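Local coordinates for protein LacI family sugar-binding transcriptional regulator (Enterococcus faecalis V583, PDB 4RK0) that probably acts as a DNA-binding transcriptional regulator of the LacI family and binds a sugar, here ribose, in the cleft of its periplasmic-binding-protein-like core, at residues F90-L93 and D94-A98; D109-G112 and G113-A117; A136-N139 and I140-L144; P232-Q235 and L236-T240. One frame throughout, in Å; residues are numbered along the deposited sequence.

Contact 1 of 4, residues F90-L93 and D94-A98. With RIB (alpha-D-ribofuranose), chain E.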
# COMPACT_ATOMS: atom_id res chain seq x y z
N PHE A 90 5.58 -17.89 18.05
CA PHE A 90 5.86 -16.93 16.99
C PHE A 90 6.40 -17.60 15.73
O PHE A 90 6.73 -18.78 15.69
CB PHE A 90 6.87 -15.89 17.49
CG PHE A 90 8.25 -16.45 17.72
CD1 PHE A 90 8.60 -17.04 18.92
CD2 PHE A 90 9.19 -16.42 16.72
CE1 PHE A 90 9.87 -17.57 19.11
CE2 PHE A 90 10.45 -16.94 16.89
CZ PHE A 90 10.80 -17.53 18.10
N ILE A 91 6.47 -16.81 14.66
CA ILE A 91 6.96 -17.27 13.39
C ILE A 91 7.66 -16.07 12.72
O ILE A 91 7.24 -14.94 12.91
CB ILE A 91 5.80 -17.84 12.51
CG1 ILE A 91 6.34 -18.44 11.22
CG2 ILE A 91 4.72 -16.79 12.26
CD1 ILE A 91 5.37 -19.47 10.63
N VAL A 92 8.75 -16.35 12.05
CA VAL A 92 9.58 -15.35 11.38
C VAL A 92 9.59 -15.53 9.85
O VAL A 92 9.36 -16.61 9.30
CB VAL A 92 11.05 -15.32 11.91
CG1 VAL A 92 11.08 -15.25 13.43
CG2 VAL A 92 11.90 -16.46 11.37
N LEU A 93 9.85 -14.44 9.17
CA LEU A 93 9.89 -14.45 7.75
C LEU A 93 10.52 -13.15 7.29
O LEU A 93 10.76 -12.21 8.07
CB LEU A 93 8.47 -14.55 7.16
CG LEU A 93 7.55 -13.36 7.36
CD1 LEU A 93 6.41 -13.40 6.31
CD2 LEU A 93 7.02 -13.24 8.76
N ASP A 94 10.79 -13.16 6.00
CA ASP A 94 11.20 -11.98 5.25
C ASP A 94 12.51 -11.40 5.82
O ASP A 94 13.53 -12.11 5.81
CB ASP A 94 10.09 -10.95 5.21
CG ASP A 94 10.22 -10.04 3.98
OD1 ASP A 94 10.27 -10.57 2.84
OD2 ASP A 94 10.38 -8.83 4.14
N GLN A 95 12.50 -10.14 6.25
CA GLN A 95 13.73 -9.48 6.75
C GLN A 95 14.17 -9.99 8.10
O GLN A 95 15.29 -9.70 8.49
CB GLN A 95 13.56 -7.97 6.88
CG GLN A 95 13.14 -7.37 5.54
CD GLN A 95 13.17 -5.85 5.51
OE1 GLN A 95 13.59 -5.20 6.46
NE2 GLN A 95 12.72 -5.29 4.41
N LYS A 96 13.31 -10.70 8.83
CA LYS A 96 13.73 -11.36 10.08
C LYS A 96 14.36 -12.71 9.81
O LYS A 96 13.69 -13.64 9.37
CB LYS A 96 12.56 -11.57 11.04
CG LYS A 96 12.89 -12.33 12.33
CD LYS A 96 13.93 -11.57 13.18
CE LYS A 96 14.58 -12.47 14.25
NZ LYS A 96 15.82 -11.88 14.82
N LYS A 97 15.66 -12.80 10.08
CA LYS A 97 16.43 -14.00 9.89
C LYS A 97 16.09 -15.07 10.95
O LYS A 97 15.95 -14.76 12.12
CB LYS A 97 17.92 -13.64 9.92
CG LYS A 97 18.89 -14.80 10.03
CD LYS A 97 18.84 -15.73 8.83
CE LYS A 97 20.01 -16.70 8.88
NZ LYS A 97 19.56 -18.09 8.62
N ALA A 98 15.92 -16.32 10.50
CA ALA A 98 15.61 -17.43 11.39
C ALA A 98 16.89 -17.98 11.99
O ALA A 98 17.87 -18.22 11.27
CB ALA A 98 14.88 -18.53 10.63
O5 RIB E . 9.76 -5.08 -1.56
C5 RIB E . 9.96 -5.08 -0.15
C4 RIB E . 11.10 -5.98 0.07
O4 RIB E . 11.57 -6.01 1.44
C3 RIB E . 10.43 -7.24 -0.43
O3 RIB E . 11.25 -7.60 -1.55
C2 RIB E . 10.46 -8.11 0.83
O2 RIB E . 10.94 -9.40 0.57
C1 RIB E . 11.21 -7.32 1.92
O1 RIB E . 12.25 -8.08 2.52

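Contact 2 of 4, residues D109-G112 and G113-A117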
# COMPACT_ATOMS: atom_id res chain seq x y z
N ASP A 109 14.97 -16.39 -2.26
CA ASP A 109 15.67 -15.18 -2.69
C ASP A 109 16.88 -15.48 -3.54
O ASP A 109 17.18 -14.79 -4.52
CB ASP A 109 16.10 -14.36 -1.45
CG ASP A 109 14.91 -13.85 -0.67
OD1 ASP A 109 14.23 -12.91 -1.14
OD2 ASP A 109 14.63 -14.40 0.39
N TYR A 110 17.60 -16.53 -3.16
CA TYR A 110 18.76 -16.94 -3.90
C TYR A 110 18.44 -17.31 -5.33
O TYR A 110 19.11 -16.89 -6.26
CB TYR A 110 19.40 -18.14 -3.18
CG TYR A 110 20.75 -18.54 -3.73
CD1 TYR A 110 21.92 -17.92 -3.28
CD2 TYR A 110 20.88 -19.56 -4.65
CE1 TYR A 110 23.18 -18.32 -3.74
CE2 TYR A 110 22.13 -19.95 -5.13
CZ TYR A 110 23.27 -19.32 -4.68
OH TYR A 110 24.51 -19.71 -5.15
N ARG A 111 17.43 -18.15 -5.50
CA ARG A 111 17.03 -18.54 -6.86
C ARG A 111 16.48 -17.33 -7.64
O ARG A 111 16.72 -17.20 -8.81
CB ARG A 111 16.00 -19.68 -6.79
CG ARG A 111 15.44 -20.18 -8.12
CD ARG A 111 16.52 -20.69 -9.07
NE ARG A 111 15.97 -21.05 -10.38
CZ ARG A 111 16.70 -21.31 -11.47
NH1 ARG A 111 16.09 -21.62 -12.61
NH2 ARG A 111 18.03 -21.24 -11.43
N GLY A 112 15.76 -16.44 -6.96
CA GLY A 112 15.27 -15.21 -7.65
C GLY A 112 16.42 -14.40 -8.24
O GLY A 112 16.35 -13.88 -9.34
N GLY A 113 17.52 -14.28 -7.48
CA GLY A 113 18.66 -13.55 -7.96
C GLY A 113 19.29 -14.23 -9.16
O GLY A 113 19.72 -13.56 -10.10
N GLN A 114 19.34 -15.57 -9.12
CA GLN A 114 19.80 -16.36 -10.27
C GLN A 114 18.94 -16.12 -11.52
O GLN A 114 19.46 -15.95 -12.60
CB GLN A 114 19.77 -17.84 -9.92
CG GLN A 114 20.87 -18.24 -8.98
CD GLN A 114 20.98 -19.75 -8.84
OE1 GLN A 114 20.00 -20.48 -9.00
NE2 GLN A 114 22.18 -20.23 -8.53
N LEU A 115 17.63 -16.07 -11.36
CA LEU A 115 16.74 -15.88 -12.52
C LEU A 115 16.91 -14.50 -13.12
O LEU A 115 16.86 -14.36 -14.34
CB LEU A 115 15.29 -16.01 -12.08
CG LEU A 115 14.84 -17.42 -11.77
CD1 LEU A 115 13.43 -17.43 -11.17
CD2 LEU A 115 14.90 -18.31 -13.00
N ALA A 116 17.14 -13.51 -12.27
CA ALA A 116 17.34 -12.13 -12.71
C ALA A 116 18.62 -12.04 -13.51
O ALA A 116 18.64 -11.51 -14.62
CB ALA A 116 17.35 -11.19 -11.48
N ALA A 117 19.70 -12.60 -12.96
CA ALA A 117 20.95 -12.73 -13.69
C ALA A 117 20.80 -13.45 -15.04
O ALA A 117 21.38 -13.01 -16.01
CB ALA A 117 21.97 -13.45 -12.84

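Contact 3 of 4, residues A136-N139 and I140-L144. With RIB (alpha-D-ribofuranose), chain E.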
# COMPACT_ATOMS: atom_id res chain seq x y z
N ALA A 136 22.12 -4.80 4.16
CA ALA A 136 20.84 -5.35 3.74
C ALA A 136 20.42 -6.49 4.65
O ALA A 136 21.27 -7.23 5.13
CB ALA A 136 20.97 -5.84 2.31
N PRO A 137 19.10 -6.67 4.88
CA PRO A 137 18.62 -7.88 5.53
C PRO A 137 19.07 -9.11 4.78
O PRO A 137 19.37 -9.03 3.59
CB PRO A 137 17.10 -7.74 5.48
CG PRO A 137 16.87 -6.27 5.45
CD PRO A 137 18.00 -5.71 4.64
N VAL A 138 19.17 -10.25 5.48
CA VAL A 138 19.75 -11.44 4.87
C VAL A 138 19.00 -11.94 3.63
O VAL A 138 19.63 -12.29 2.64
CB VAL A 138 19.89 -12.59 5.91
CG1 VAL A 138 20.39 -13.85 5.24
CG2 VAL A 138 20.87 -12.15 7.01
N ASN A 139 17.67 -11.90 3.67
CA ASN A 139 16.88 -12.32 2.54
C ASN A 139 17.22 -11.51 1.30
O ASN A 139 17.37 -12.05 0.21
CB ASN A 139 15.37 -12.29 2.90
CG ASN A 139 14.82 -10.87 3.14
OD1 ASN A 139 15.43 -10.02 3.82
ND2 ASN A 139 13.62 -10.63 2.63
N ILE A 140 17.43 -10.21 1.48
CA ILE A 140 17.75 -9.34 0.36
C ILE A 140 19.18 -9.59 -0.12
O ILE A 140 19.40 -9.71 -1.32
CB ILE A 140 17.51 -7.87 0.72
CG1 ILE A 140 16.00 -7.67 0.86
CG2 ILE A 140 18.11 -6.99 -0.35
CD1 ILE A 140 15.57 -6.40 1.54
N GLN A 141 20.11 -9.77 0.83
CA GLN A 141 21.48 -10.07 0.51
C GLN A 141 21.54 -11.34 -0.32
O GLN A 141 22.29 -11.40 -1.27
CB GLN A 141 22.34 -10.23 1.79
CG GLN A 141 23.84 -10.16 1.49
CD GLN A 141 24.32 -8.78 1.06
OE1 GLN A 141 25.05 -8.62 0.07
NE2 GLN A 141 23.90 -7.77 1.80
N GLN A 142 20.75 -12.34 0.04
CA GLN A 142 20.69 -13.56 -0.78
C GLN A 142 20.36 -13.34 -2.27
O GLN A 142 20.75 -14.13 -3.12
CB GLN A 142 19.70 -14.56 -0.18
CG GLN A 142 20.14 -15.13 1.16
CD GLN A 142 21.35 -16.04 1.05
OE1 GLN A 142 22.47 -15.68 1.42
NE2 GLN A 142 21.13 -17.24 0.54
N ARG A 143 19.61 -12.29 -2.60
CA ARG A 143 19.33 -12.03 -4.00
C ARG A 143 20.59 -11.62 -4.75
O ARG A 143 20.84 -12.03 -5.89
CB ARG A 143 18.29 -10.92 -4.14
CG ARG A 143 16.92 -11.29 -3.61
CD ARG A 143 15.98 -10.10 -3.48
NE ARG A 143 14.89 -10.43 -2.58
CZ ARG A 143 13.98 -9.59 -2.13
NH1 ARG A 143 13.96 -8.32 -2.58
NH2 ARG A 143 13.06 -10.02 -1.27
N LEU A 144 21.40 -10.78 -4.12
CA LEU A 144 22.69 -10.45 -4.70
C LEU A 144 23.55 -11.70 -4.82
O LEU A 144 24.21 -11.95 -5.87
CB LEU A 144 23.41 -9.41 -3.84
CG LEU A 144 24.84 -9.14 -4.33
CD1 LEU A 144 24.86 -8.52 -5.72
CD2 LEU A 144 25.55 -8.22 -3.34
O5 RIB E . 9.76 -5.08 -1.56
C5 RIB E . 9.96 -5.08 -0.15
C4 RIB E . 11.10 -5.98 0.07
O4 RIB E . 11.57 -6.01 1.44
C3 RIB E . 10.43 -7.24 -0.43
O3 RIB E . 11.25 -7.60 -1.55
C2 RIB E . 10.46 -8.11 0.83
O2 RIB E . 10.94 -9.40 0.57
C1 RIB E . 11.21 -7.32 1.92
O1 RIB E . 12.25 -8.08 2.52
O HOH W 1 23.72 -8.05 4.51
O HOH W 2 24.41 -5.24 2.33

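Contact 4 of 4, residues P232-Q235 and L236-T240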
# COMPACT_ATOMS: atom_id res chain seq x y z
N PRO A 232 5.40 -15.00 -4.04
CA PRO A 232 4.01 -15.35 -3.77
C PRO A 232 3.56 -14.82 -2.44
O PRO A 232 3.39 -15.58 -1.49
CB PRO A 232 4.03 -16.89 -3.81
CG PRO A 232 5.42 -17.26 -3.37
CD PRO A 232 6.31 -16.16 -3.91
N VAL A 233 3.39 -13.50 -2.38
CA VAL A 233 3.27 -12.79 -1.10
C VAL A 233 1.97 -13.02 -0.40
O VAL A 233 1.96 -13.14 0.82
CB VAL A 233 3.60 -11.25 -1.16
CG1 VAL A 233 2.67 -10.47 -2.10
CG2 VAL A 233 3.60 -10.66 0.23
N PHE A 234 0.88 -13.10 -1.16
CA PHE A 234 -0.43 -13.40 -0.55
C PHE A 234 -0.34 -14.76 0.11
O PHE A 234 -0.70 -14.93 1.28
CB PHE A 234 -1.56 -13.42 -1.60
CG PHE A 234 -2.91 -13.52 -1.00
CD1 PHE A 234 -3.44 -12.43 -0.37
CD2 PHE A 234 -3.61 -14.70 -0.98
CE1 PHE A 234 -4.70 -12.49 0.21
CE2 PHE A 234 -4.88 -14.77 -0.41
CZ PHE A 234 -5.42 -13.66 0.18
N GLN A 235 0.21 -15.71 -0.65
CA GLN A 235 0.37 -17.07 -0.18
C GLN A 235 1.37 -17.16 0.96
O GLN A 235 1.21 -17.99 1.84
CB GLN A 235 0.82 -17.97 -1.31
CG GLN A 235 0.95 -19.44 -0.91
CD GLN A 235 1.66 -20.26 -1.97
OE1 GLN A 235 1.85 -19.81 -3.10
NE2 GLN A 235 2.05 -21.46 -1.62
N LEU A 236 2.41 -16.34 0.94
CA LEU A 236 3.33 -16.25 2.08
C LEU A 236 2.59 -15.83 3.35
O LEU A 236 2.81 -16.44 4.40
CB LEU A 236 4.45 -15.25 1.76
CG LEU A 236 5.47 -14.95 2.83
CD1 LEU A 236 6.17 -16.21 3.31
CD2 LEU A 236 6.44 -13.89 2.27
N GLY A 237 1.69 -14.84 3.24
CA GLY A 237 0.92 -14.38 4.38
C GLY A 237 -0.06 -15.46 4.86
O GLY A 237 -0.21 -15.67 6.06
N GLN A 238 -0.72 -16.14 3.94
CA GLN A 238 -1.61 -17.23 4.34
C GLN A 238 -0.86 -18.37 5.06
O GLN A 238 -1.31 -18.87 6.11
CB GLN A 238 -2.35 -17.78 3.13
CG GLN A 238 -3.40 -16.81 2.58
CD GLN A 238 -4.36 -17.54 1.67
OE1 GLN A 238 -3.95 -18.33 0.82
NE2 GLN A 238 -5.65 -17.31 1.85
N THR A 239 0.25 -18.79 4.49
CA THR A 239 1.02 -19.89 5.03
C THR A 239 1.60 -19.55 6.40
O THR A 239 1.60 -20.37 7.33
CB THR A 239 2.17 -20.27 4.10
OG1 THR A 239 1.71 -20.52 2.76
CG2 THR A 239 2.88 -21.53 4.61
N THR A 240 2.10 -18.33 6.53
CA THR A 240 2.63 -17.83 7.80
C THR A 240 1.60 -17.85 8.93
O THR A 240 1.88 -18.33 10.02
CB THR A 240 3.24 -16.40 7.57
OG1 THR A 240 4.35 -16.51 6.66
CG2 THR A 240 3.70 -15.81 8.84

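Contact 1 of 4, residues F90-L93 and D94-A98
A local turn contact joins Val92 and Leu93 of the parallel strand 90-93 in the mixed sheet to the loop that follows the strand, whose Asp94 and Gln95 reach the sugar. The chain reverses through a type II' beta turn from Leu93 to Lys96, closed by Lys96 N to Leu93 O at 3.1 Å; the bond is bent (N-H...O 144°), and its donor sits above the carbonyl plane. Asp94 has a positive phi of 60°, as the first corner of such a turn requires. Behind the turn, Val92 CB meets Lys96 CG at 3.5 Å, and Val92 CG2 packs on Ala98 CB at 3.7 Å. The ammonium of Lys96 leaves this apolar patch for Asn76 OD1 and Ile74 O. Asp94 CG lies anti to its backbone N (chi1 -155°), and the carboxylate meets two ribose hydroxyls: OD1 accepts from RIB O2 at 2.6 Å, and OD2 from RIB O1, though OD2 is less certainly placed. Gln95 NE2 donates to RIB O4 at 3.3 Å, and only weakly to RIB O1. This is consistent with a carboxylate recognising the adjacent O1 and O2 hydroxyls while the amide makes a longer bond to the ring oxygen.

Contact 2 of 4, residues D109-G112 and G113-A117
Arg111 and Gln114 meet one turn apart on helix 109-122, an alpha helix whose i to i+4 bonds run through this segment, among them Leu115 N to Arg111 O at 2.9 Å. Arg111 can be followed outward. From CB the chain takes CG anti to the backbone N, then bends at chi2 (58°), which brings a side chain that starts away from the following turn back over it. CD comes to 3.5 Å from Gln114 OE1, and NE to 3.9 Å from Leu115 CD2. Beyond NE the guanidinium lays one face on Leu115, whose CD2 is 3.5 Å from NH1. Its edge is used separately: NH2 donates to Gln114 OE1 at 3.2 Å, nearly straight at 165°, with the oxygen in the guanidinium plane. The two flat groups stand 81° apart, and the donor lies above the amide carbonyl plane. The other end of the Gln114 amide is held by Ser149 of helix 138-150, giving the amide two separate partners, which probably restrict its rotation. Gln114 NE2 approaches the Tyr110 ring at a slant, 3.4 Å from CE2.

Contact 3 of 4, residues A136-N139 and I140-L144
The N-terminal turn of helix 138-150, part of a beta-alpha-beta unit between strands 127-132 and 154-159, forms one wall of the ribose pocket. Pro137 occupies the N-cap position, and its carbonyl takes the first helical bond, from Gln141 N at 3.0 Å and 164°. On the same turn, Pro137 CD lies 4.0 Å from Ile140 CD1, the two side chains side by side and pointing the same way, while Ala136 CB touches Ile140 CG2. Gln141 bends at chi2 so that its NE2 comes back to the residue before the cap, 3.5 Å from Ala136 CB; two waters that accept from NE2 connect it to Ala136 O and Ala136 N. Toward the sugar, Asn139 CG sits between its backbone N and carbonyl carbon (chi1 67°), which carries the amide forward beside Ile140, and ND2 donates to RIB O1 at 2.9 Å and 163°. Arg143, one turn later, runs extended from CG to NE and presents its guanidinium edge to the ribose. NH1 and NH2 both reach RIB O3 at 3.0 Å, and NH2 also reaches RIB O2 at 2.9 Å. Ile140 CG1 lies over one face of that group, 4.0 Å above its plane and offset toward the rim. NE forms a salt bridge with Asp109, NH1 also bonds to Ile185 O, and Tyr213 adds a cation-pi contact, so the second shell probably fixes the guanidinium's orientation. In the fold, Asn139 and Gln142 pack against Asp109 of helix 109-122, and Pro137 meets Gln95 of the loop after strand 90-93.

Contact 4 of 4, residues P232-Q235 and L236-T240
Phe234 and Gln238 pack against each other one turn apart on the first turns of helix 233-249, and their torsions explain how they meet. Phe234 has CG anti to the backbone N (chi1 -171°), which turns a ring that starts away from the next turn along the helix surface. Gln238 has CG anti to its carbonyl carbon instead and an extended chain beyond it, and its amide reaches the ring: both CD and NE2 lie 3.5 Å from Phe234 CE2. Ring and amide planes are 41° apart, an inclined packing rather than a parallel stack. NE2 bonds to Ser31 OG of helix 20-35. Thr239 shows a different use of rotation. With chi1 at -54°, OG1 is anti to the carbonyl carbon and turns back to Gln235 O at 2.7 Å. Thr239 N also donates to that oxygen, at 2.9 Å, and the two donors arrive from opposite faces of the carbonyl plane. Gln235 itself is extended and runs alongside Thr239. The same hydroxyl-to-carbonyl pattern recurs one residue on, where Thr240 OG1 donates to Leu236 O at 2.7 Å. Pro232, at the N-cap position, starts the helix by accepting from Leu236 N at 2.7 Å. Around the helix, Leu236 and Thr240 pack on strands 90-93 and 103-107, Val233 and Phe234 lie on helix 20-35, and Pro232, Gln235 and Thr239 touch strand 257-265, so the helix packs over part of one face of the mixed sheet, beside helix 20-35.

Followed from the N terminus, the four contacts come in series, none nested or crossing, and each is a local turn or helix segment. Contact 1 closes the turn after strand 90-93 in the mixed sheet. Contact 2 lies on helix 109-122, reached after strand 103-107, and contact 3 opens helix 138-150; these two touch each other. Contacts 1 and 3 also touch, Asp94 and Gln95 against Asn139 and Pro137, and both bind the ribose, which links a loop of one sheet to a helix beside the other. Contact 4 returns to the mixed sheet and packs on contact 1 through Leu93 and Leu236, about 8 Å from contacts 2 and 3 at the nearest atoms.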